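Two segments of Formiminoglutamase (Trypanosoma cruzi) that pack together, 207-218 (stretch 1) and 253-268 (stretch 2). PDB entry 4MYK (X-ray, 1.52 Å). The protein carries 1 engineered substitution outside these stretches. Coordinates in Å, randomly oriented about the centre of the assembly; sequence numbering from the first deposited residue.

Stretch 1 207-218: WLSEVRKKGAVA
Stretch 2 253-268: AVGLSAQEAFDMCFLA

One carboxylate, that of Glu260, does unusually varied work in this contact: it accepts a hydrogen bond from the backbone N of Ser257, forms a salt bridge to the partner stretch and reaches that stretch's backbone through water. The example illustrates how a polar cluster can flank a continuous apolar strip. Stretch 1 is a helix, 208-214, broken at Gly215 (phi/psi 100/133) and restarted at 216; a side chain at Gly215 would jam against the preceding carbonyl, so glycine suits the break. Stretch 2 runs as loop through Gly255 (148/-169) and Leu256 (-65/143) into a helix from 258. The register pairs CA atoms of Leu208 with Gly255 (6.7 Å), Ala216 with Glu260 (6.1 Å) and Val217 with Met264 (5.4 Å), so both chains advance in the same sense.

Ser257 (chi1 p) is the N-cap. Its N donates to Glu260 OE1 at 2.7 Å, while Glu260 N returns a weak capping bond to Ser257 OG at 3.3 Å. Glu260 (m, t, chi3 -41°) thereby holds OE1 where Arg212 NH1 meets it at 2.9 Å, a salt bridge whose hydrogen bond is weak at 123°. The CA-to-CB bond of Arg212 points sideways to stretch 2, but its end comes nearer (chi1 m, chi2 -143°, chi3 p, chi4 100°), and Glu260 OE2 lies over one guanidinium face. A water accepts from Ala216 N (3.0 Å) and donates to Glu260 OE2 (3.1 Å).

Buried Leu208 (t, p) sets CD2 3.4 Å from Gly255 CA and 4.0 Å from Val254 CG2. Leu256 (m, t) points away at its CB, yet its CD2 returns to 4.1 Å from both Leu208 CD1 and Val211 CG1. Beyond the glycine, Ala216 is small enough for close helix approach, its CB 4.0 Å from Met264 CG; Val217 (t) places CG1 3.8 Å from Leu267 CD2 and CG2 3.5 Å from Asp263 CB. Together the stretches bury 535 Å².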

ATOM      1  N   TRP A 207       4.427  19.322   8.377  1.00 19.98           N
ATOM      2  CA  TRP A 207       3.332  18.612   7.712  1.00 15.53           C
ATOM      3  C   TRP A 207       3.846  17.446   6.900  1.00 16.73           C
ATOM      4  O   TRP A 207       4.961  17.490   6.388  1.00 17.51           O
ATOM      5  CB  TRP A 207       2.553  19.549   6.787  1.00 16.96           C
ATOM      6  CG  TRP A 207       1.946  20.727   7.473  1.00 15.99           C
ATOM      7  CD1 TRP A 207       2.364  22.017   7.396  1.00 17.72           C
ATOM      8  CD2 TRP A 207       0.809  20.724   8.355  1.00 19.46           C
ATOM      9  NE1 TRP A 207       1.559  22.821   8.166  1.00 20.24           N
ATOM     10  CE2 TRP A 207       0.597  22.050   8.764  1.00 18.53           C
ATOM     11  CE3 TRP A 207      -0.049  19.725   8.839  1.00 20.33           C
ATOM     12  CZ2 TRP A 207      -0.436  22.407   9.632  1.00 18.86           C
ATOM     13  CZ3 TRP A 207      -1.077  20.086   9.700  1.00 17.70           C
ATOM     14  CH2 TRP A 207      -1.261  21.411  10.085  1.00 17.95           C
ATOM     15  N   LEU A 208       3.030  16.401   6.793  1.00 17.66           N
ATOM     16  CA  LEU A 208       3.380  15.223   6.002  1.00 17.90           C
ATOM     17  C   LEU A 208       3.982  15.604   4.635  1.00 15.57           C
ATOM     18  O   LEU A 208       5.063  15.141   4.272  1.00 15.81           O
ATOM     19  CB  LEU A 208       2.146  14.325   5.826  1.00 16.01           C
ATOM     20  CG  LEU A 208       2.307  13.030   5.026  1.00 16.42           C
ATOM     21  CD1 LEU A 208       3.370  12.134   5.639  1.00 15.80           C
ATOM     22  CD2 LEU A 208       0.988  12.301   4.907  1.00 15.87           C
ATOM     23  N   SER A 209       3.283  16.472   3.905  1.00 15.16           N
ATOM     24  CA  SER A 209       3.694  16.886   2.570  1.00 15.88           C
ATOM     25  C   SER A 209       5.136  17.402   2.523  1.00 18.28           C
ATOM     26  O   SER A 209       5.858  17.171   1.558  1.00 19.30           O
ATOM     27  CB  SER A 209       2.714  17.923   1.996  1.00 18.26           C
ATOM     28  OG  SER A 209       2.623  19.069   2.819  1.00 17.57           O
ATOM     29  N   GLU A 210       5.563  18.082   3.576  1.00 20.94           N
ATOM     30  CA  GLU A 210       6.919  18.615   3.619  1.00 20.60           C
ATOM     31  C   GLU A 210       7.948  17.550   4.021  1.00 21.19           C
ATOM     32  O   GLU A 210       9.058  17.512   3.476  1.00 21.49           O
ATOM     33  CB  GLU A 210       6.980  19.857   4.514  1.00 20.97           C
ATOM     34  CG  GLU A 210       7.618  19.657   5.861  1.00 24.11           C
ATOM     35  CD  GLU A 210       7.696  20.960   6.650  1.00 33.94           C
ATOM     36  OE1 GLU A 210       6.647  21.650   6.781  1.00 29.51           O
ATOM     37  OE2 GLU A 210       8.809  21.289   7.129  1.00 26.29           O
ATOM     38  N   VAL A 211       7.573  16.671   4.950  1.00 18.50           N
ATOM     39  CA  VAL A 211       8.412  15.509   5.273  1.00 17.23           C
ATOM     40  C   VAL A 211       8.676  14.698   3.995  1.00 18.20           C
ATOM     41  O   VAL A 211       9.803  14.300   3.698  1.00 16.19           O
ATOM     42  CB  VAL A 211       7.741  14.593   6.332  1.00 16.28           C
ATOM     43  CG1 VAL A 211       8.512  13.292   6.502  1.00 16.52           C
ATOM     44  CG2 VAL A 211       7.602  15.312   7.665  1.00 16.64           C
ATOM     45  N   ARG A 212       7.610  14.464   3.238  1.00 20.31           N
ATOM     46  CA  ARG A 212       7.691  13.708   2.005  1.00 19.60           C
ATOM     47  C   ARG A 212       8.491  14.484   0.964  1.00 19.67           C
ATOM     48  O   ARG A 212       9.240  13.887   0.192  1.00 19.25           O
ATOM     49  CB  ARG A 212       6.292  13.397   1.486  1.00 19.91           C
ATOM     50  CG  ARG A 212       5.417  12.610   2.450  1.00 21.56           C
ATOM     51  CD  ARG A 212       4.581  11.630   1.660  1.00 28.15           C
ATOM     52  NE  ARG A 212       5.486  10.834   0.841  1.00 30.62           N
ATOM     53  CZ  ARG A 212       5.892   9.608   1.157  1.00 39.21           C
ATOM     54  NH1 ARG A 212       5.417   9.012   2.259  1.00 24.18           N
ATOM     55  NH2 ARG A 212       6.748   8.972   0.352  1.00 29.36           N
ATOM     56  N   LYS A 213       8.339  15.808   0.963  1.00 17.94           N
ATOM     57  CA  LYS A 213       9.068  16.679   0.050  1.00 20.03           C
ATOM     58  C   LYS A 213      10.579  16.576   0.259  1.00 18.69           C
ATOM     59  O   LYS A 213      11.334  16.436  -0.712  1.00 22.02           O
ATOM     60  CB  LYS A 213       8.620  18.127   0.235  1.00 23.90           C
ATOM     61  CG  LYS A 213       8.767  19.020  -0.985  1.00 24.30           C
ATOM     62  CD  LYS A 213       8.658  20.484  -0.560  1.00 30.93           C
ATOM     63  CE  LYS A 213       7.565  20.691   0.510  1.00 33.95           C
ATOM     64  NZ  LYS A 213       7.859  21.766   1.525  1.00 34.52           N
ATOM     65  N   LYS A 214      11.008  16.628   1.522  1.00 18.29           N
ATOM     66  CA  LYS A 214      12.435  16.588   1.879  1.00 17.04           C
ATOM     67  C   LYS A 214      13.043  15.193   1.932  1.00 19.11           C
ATOM     68  O   LYS A 214      14.247  15.040   1.804  1.00 21.73           O
ATOM     69  CB  LYS A 214      12.673  17.229   3.241  1.00 18.43           C
ATOM     70  CG  LYS A 214      12.183  18.645   3.391  1.00 19.99           C
ATOM     71  CD  LYS A 214      12.678  19.211   4.710  1.00 23.55           C
ATOM     72  CE  LYS A 214      11.909  20.445   5.120  1.00 28.22           C
ATOM     73  NZ  LYS A 214      12.359  20.900   6.465  1.00 28.57           N
ATOM     74  N   GLY A 215      12.215  14.180   2.145  1.00 18.10           N
ATOM     75  CA  GLY A 215      12.708  12.871   2.518  1.00 17.88           C
ATOM     76  C   GLY A 215      12.523  12.772   4.016  1.00 16.48           C
ATOM     77  O   GLY A 215      12.849  13.707   4.742  1.00 15.93           O
ATOM     78  N   ALA A 216      11.980  11.655   4.481  1.00 17.67           N
ATOM     79  CA  ALA A 216      11.591  11.534   5.884  1.00 16.43           C
ATOM     80  C   ALA A 216      12.781  11.670   6.830  1.00 16.74           C
ATOM     81  O   ALA A 216      12.718  12.379   7.832  1.00 15.08           O
ATOM     82  CB  ALA A 216      10.866  10.221   6.124  1.00 17.89           C
ATOM     83  N   VAL A 217      13.870  10.991   6.493  1.00 20.69           N
ATOM     84  CA  VAL A 217      15.065  11.001   7.324  1.00 19.01           C
ATOM     85  C   VAL A 217      15.681  12.403   7.401  1.00 19.71           C
ATOM     86  O   VAL A 217      16.019  12.870   8.489  1.00 19.76           O
ATOM     87  CB  VAL A 217      16.092   9.932   6.845  1.00 18.27           C
ATOM     88  CG1 VAL A 217      17.459  10.170   7.454  1.00 19.73           C
ATOM     89  CG2 VAL A 217      15.590   8.535   7.176  1.00 18.53           C
ATOM     90  N   ALA A 218      15.801  13.072   6.251  1.00 20.81           N
ATOM     91  CA  ALA A 218      16.302  14.449   6.187  1.00 23.41           C
ATOM     92  C   ALA A 218      15.405  15.419   6.955  1.00 18.10           C
ATOM     93  O   ALA A 218      15.887  16.306   7.657  1.00 21.73           O
ATOM     94  CB  ALA A 218      16.439  14.903   4.740  1.00 18.61           C
ATOM     95  N   ALA A 253      -5.395   7.340   6.017  1.00 17.09           N
ATOM     96  CA  ALA A 253      -5.528   7.158   4.579  1.00 15.26           C
ATOM     97  C   ALA A 253      -4.189   7.392   3.886  1.00 16.30           C
ATOM     98  O   ALA A 253      -3.741   6.560   3.091  1.00 16.95           O
ATOM     99  CB  ALA A 253      -6.602   8.066   4.014  1.00 17.86           C
ATOM    100  N   VAL A 254      -3.564   8.529   4.182  1.00 16.59           N
ATOM    101  CA  VAL A 254      -2.197   8.797   3.743  1.00 17.51           C
ATOM    102  C   VAL A 254      -1.283   8.886   4.963  1.00 17.58           C
ATOM    103  O   VAL A 254      -1.759   8.947   6.106  1.00 16.98           O
ATOM    104  CB  VAL A 254      -2.071  10.095   2.908  1.00 13.94           C
ATOM    105  CG1 VAL A 254      -2.706   9.928   1.548  1.00 17.48           C
ATOM    106  CG2 VAL A 254      -2.685  11.272   3.643  1.00 16.92           C
ATOM    107  N   GLY A 255       0.025   8.895   4.711  1.00 14.87           N
ATOM    108  CA  GLY A 255       1.003   8.966   5.777  1.00 15.17           C
ATOM    109  C   GLY A 255       2.293   8.233   5.460  1.00 15.59           C
ATOM    110  O   GLY A 255       2.539   7.822   4.326  1.00 18.83           O
ATOM    111  N   LEU A 256       3.121   8.071   6.482  1.00 14.02           N
ATOM    112  CA  LEU A 256       4.452   7.522   6.315  1.00 17.89           C
ATOM    113  C   LEU A 256       4.394   6.079   5.848  1.00 17.04           C
ATOM    114  O   LEU A 256       3.528   5.322   6.265  1.00 15.17           O
ATOM    115  CB  LEU A 256       5.231   7.623   7.634  1.00 17.98           C
ATOM    116  CG  LEU A 256       5.503   9.031   8.188  1.00 17.17           C
ATOM    117  CD1 LEU A 256       6.079   8.929   9.572  1.00 13.86           C
ATOM    118  CD2 LEU A 256       6.427   9.847   7.262  1.00 14.43           C
ATOM    119  N   SER A 257       5.319   5.689   4.986  1.00 14.40           N
ATOM    120  CA  SER A 257       5.390   4.291   4.612  1.00 15.53           C
ATOM    121  C   SER A 257       6.167   3.524   5.685  1.00 14.46           C
ATOM    122  O   SER A 257       6.855   4.114   6.521  1.00 13.93           O
ATOM    123  CB  SER A 257       6.048   4.124   3.244  1.00 15.91           C
ATOM    124  OG  SER A 257       7.414   4.487   3.290  1.00 15.56           O
ATOM    125  N   ALA A 258       6.043   2.205   5.665  1.00 13.41           N
ATOM    126  CA  ALA A 258       6.770   1.376   6.612  1.00 15.16           C
ATOM    127  C   ALA A 258       8.288   1.593   6.486  1.00 13.85           C
ATOM    128  O   ALA A 258       8.972   1.740   7.495  1.00 16.62           O
ATOM    129  CB  ALA A 258       6.380  -0.126   6.447  1.00 12.78           C
ATOM    130  N   GLN A 259       8.805   1.641   5.258  1.00 15.40           N
ATOM    131  CA  GLN A 259      10.239   1.886   5.035  1.00 13.81           C
ATOM    132  C   GLN A 259      10.712   3.221   5.625  1.00 15.27           C
ATOM    133  O   GLN A 259      11.786   3.304   6.217  1.00 14.55           O
ATOM    134  CB  GLN A 259      10.580   1.833   3.543  1.00 16.42           C
ATOM    135  CG  GLN A 259      12.079   1.748   3.258  1.00 17.65           C
ATOM    136  CD  GLN A 259      12.747   0.585   3.992  1.00 19.02           C
ATOM    137  OE1 GLN A 259      12.419  -0.583   3.764  1.00 20.91           O
ATOM    138  NE2 GLN A 259      13.691   0.900   4.867  1.00 19.86           N
ATOM    139  N   GLU A 260       9.909   4.266   5.441  1.00 14.67           N
ATOM    140  CA  GLU A 260      10.214   5.570   6.022  1.00 14.46           C
ATOM    141  C   GLU A 260      10.277   5.473   7.538  1.00 15.25           C
ATOM    142  O   GLU A 260      11.210   5.980   8.159  1.00 16.83           O
ATOM    143  CB  GLU A 260       9.164   6.598   5.609  1.00 15.77           C
ATOM    144  CG  GLU A 260       9.223   6.976   4.143  1.00 15.76           C
ATOM    145  CD  GLU A 260       8.089   7.898   3.768  1.00 19.89           C
ATOM    146  OE1 GLU A 260       6.955   7.654   4.242  1.00 18.86           O
ATOM    147  OE2 GLU A 260       8.329   8.870   3.014  1.00 22.40           O
ATOM    148  N   ALA A 261       9.280   4.811   8.120  1.00 15.07           N
ATOM    149  CA  ALA A 261       9.233   4.573   9.555  1.00 15.24           C
ATOM    150  C   ALA A 261      10.518   3.898  10.043  1.00 13.77           C
ATOM    151  O   ALA A 261      11.161   4.383  10.973  1.00 15.72           O
ATOM    152  CB  ALA A 261       8.016   3.739   9.909  1.00 16.14           C
ATOM    153  N   PHE A 262      10.888   2.784   9.414  1.00 14.47           N
ATOM    154  CA  PHE A 262      12.125   2.078   9.742  1.00 13.45           C
ATOM    155  C   PHE A 262      13.328   3.008   9.635  1.00 17.13           C
ATOM    156  O   PHE A 262      14.141   3.094  10.555  1.00 16.96           O
ATOM    157  CB  PHE A 262      12.359   0.917   8.785  1.00 15.11           C
ATOM    158  CG  PHE A 262      11.310  -0.139   8.847  1.00 15.34           C
ATOM    159  CD1 PHE A 262      10.314  -0.088   9.802  1.00 15.48           C
ATOM    160  CD2 PHE A 262      11.322  -1.191   7.944  1.00 13.33           C
ATOM    161  CE1 PHE A 262       9.343  -1.070   9.858  1.00 17.75           C
ATOM    162  CE2 PHE A 262      10.362  -2.172   7.989  1.00 14.58           C
ATOM    163  CZ  PHE A 262       9.366  -2.118   8.950  1.00 18.15           C
ATOM    164  N   ASP A 263      13.446   3.684   8.495  1.00 14.07           N
ATOM    165  CA  ASP A 263      14.545   4.613   8.270  1.00 14.79           C
ATOM    166  C   ASP A 263      14.611   5.704   9.337  1.00 16.36           C
ATOM    167  O   ASP A 263      15.702   6.127   9.728  1.00 16.52           O
ATOM    168  CB  ASP A 263      14.432   5.250   6.889  1.00 15.89           C
ATOM    169  CG  ASP A 263      14.748   4.277   5.761  1.00 16.94           C
ATOM    170  OD1 ASP A 263      14.961   3.084   6.035  1.00 18.63           O
ATOM    171  OD2 ASP A 263      14.783   4.714   4.597  1.00 19.21           O
ATOM    172  N   MET A 264      13.449   6.165   9.794  1.00 12.62           N
ATOM    173  CA  MET A 264      13.389   7.202  10.827  1.00 15.42           C
ATOM    174  C   MET A 264      13.778   6.663  12.193  1.00 14.65           C
ATOM    175  O   MET A 264      14.423   7.350  12.982  1.00 18.59           O
ATOM    176  CB  MET A 264      11.988   7.803  10.917  1.00 18.20           C
ATOM    177  CG  MET A 264      11.563   8.634   9.725  1.00 14.19           C
ATOM    178  SD  MET A 264       9.795   8.979   9.819  1.00 16.18           S
ATOM    179  CE  MET A 264       9.709   9.913  11.347  1.00 14.18           C
ATOM    180  N   CYS A 265      13.357   5.437  12.483  1.00 14.90           N
ATOM    181  CA  CYS A 265      13.733   4.780  13.729  1.00 14.70           C
ATOM    182  C   CYS A 265      15.243   4.503  13.803  1.00 16.33           C
ATOM    183  O   CYS A 265      15.851   4.664  14.858  1.00 14.50           O
ATOM    184  CB  CYS A 265      12.918   3.503  13.935  1.00 16.23           C
ATOM    185  SG  CYS A 265      11.220   3.864  14.395  1.00 14.39           S
ATOM    186  N   PHE A 266      15.836   4.112  12.675  1.00 15.69           N
ATOM    187  CA  PHE A 266      17.282   3.937  12.605  1.00 15.68           C
ATOM    188  C   PHE A 266      18.022   5.251  12.899  1.00 18.76           C
ATOM    189  O   PHE A 266      18.994   5.267  13.657  1.00 18.08           O
ATOM    190  CB  PHE A 266      17.697   3.393  11.244  1.00 16.21           C
ATOM    191  CG  PHE A 266      19.142   2.949  11.183  1.00 19.95           C
ATOM    192  CD1 PHE A 266      20.155   3.858  10.923  1.00 20.99           C
ATOM    193  CD2 PHE A 266      19.482   1.620  11.385  1.00 17.39           C
ATOM    194  CE1 PHE A 266      21.484   3.445  10.868  1.00 23.85           C
ATOM    195  CE2 PHE A 266      20.803   1.204  11.329  1.00 21.26           C
ATOM    196  CZ  PHE A 266      21.803   2.114  11.075  1.00 18.90           C
ATOM    197  N   LEU A 267      17.568   6.350  12.300  1.00 18.98           N
ATOM    198  CA  LEU A 267      18.184   7.651  12.551  1.00 19.87           C
ATOM    199  C   LEU A 267      18.124   7.975  14.039  1.00 19.71           C
ATOM    200  O   LEU A 267      19.141   8.285  14.649  1.00 20.56           O
ATOM    201  CB  LEU A 267      17.508   8.760  11.722  1.00 19.35           C
ATOM    202  CG  LEU A 267      17.951  10.224  11.904  1.00 20.89           C
ATOM    203  CD1 LEU A 267      19.405  10.427  11.515  1.00 18.83           C
ATOM    204  CD2 LEU A 267      17.048  11.154  11.092  1.00 20.47           C
ATOM    205  N   ALA A 268      16.925   7.887  14.611  1.00 16.88           N
ATOM    206  CA  ALA A 268      16.711   8.141  16.029  1.00 17.23           C
ATOM    207  C   ALA A 268      17.679   7.329  16.890  1.00 17.97           C
ATOM    208  O   ALA A 268      18.248   7.835  17.862  1.00 17.89           O
ATOM    209  CB  ALA A 268      15.261   7.829  16.404  1.00 14.98           C
TER
HETATM  210  O   HOH W   1      11.035  10.024   2.129  1.00 29.90           O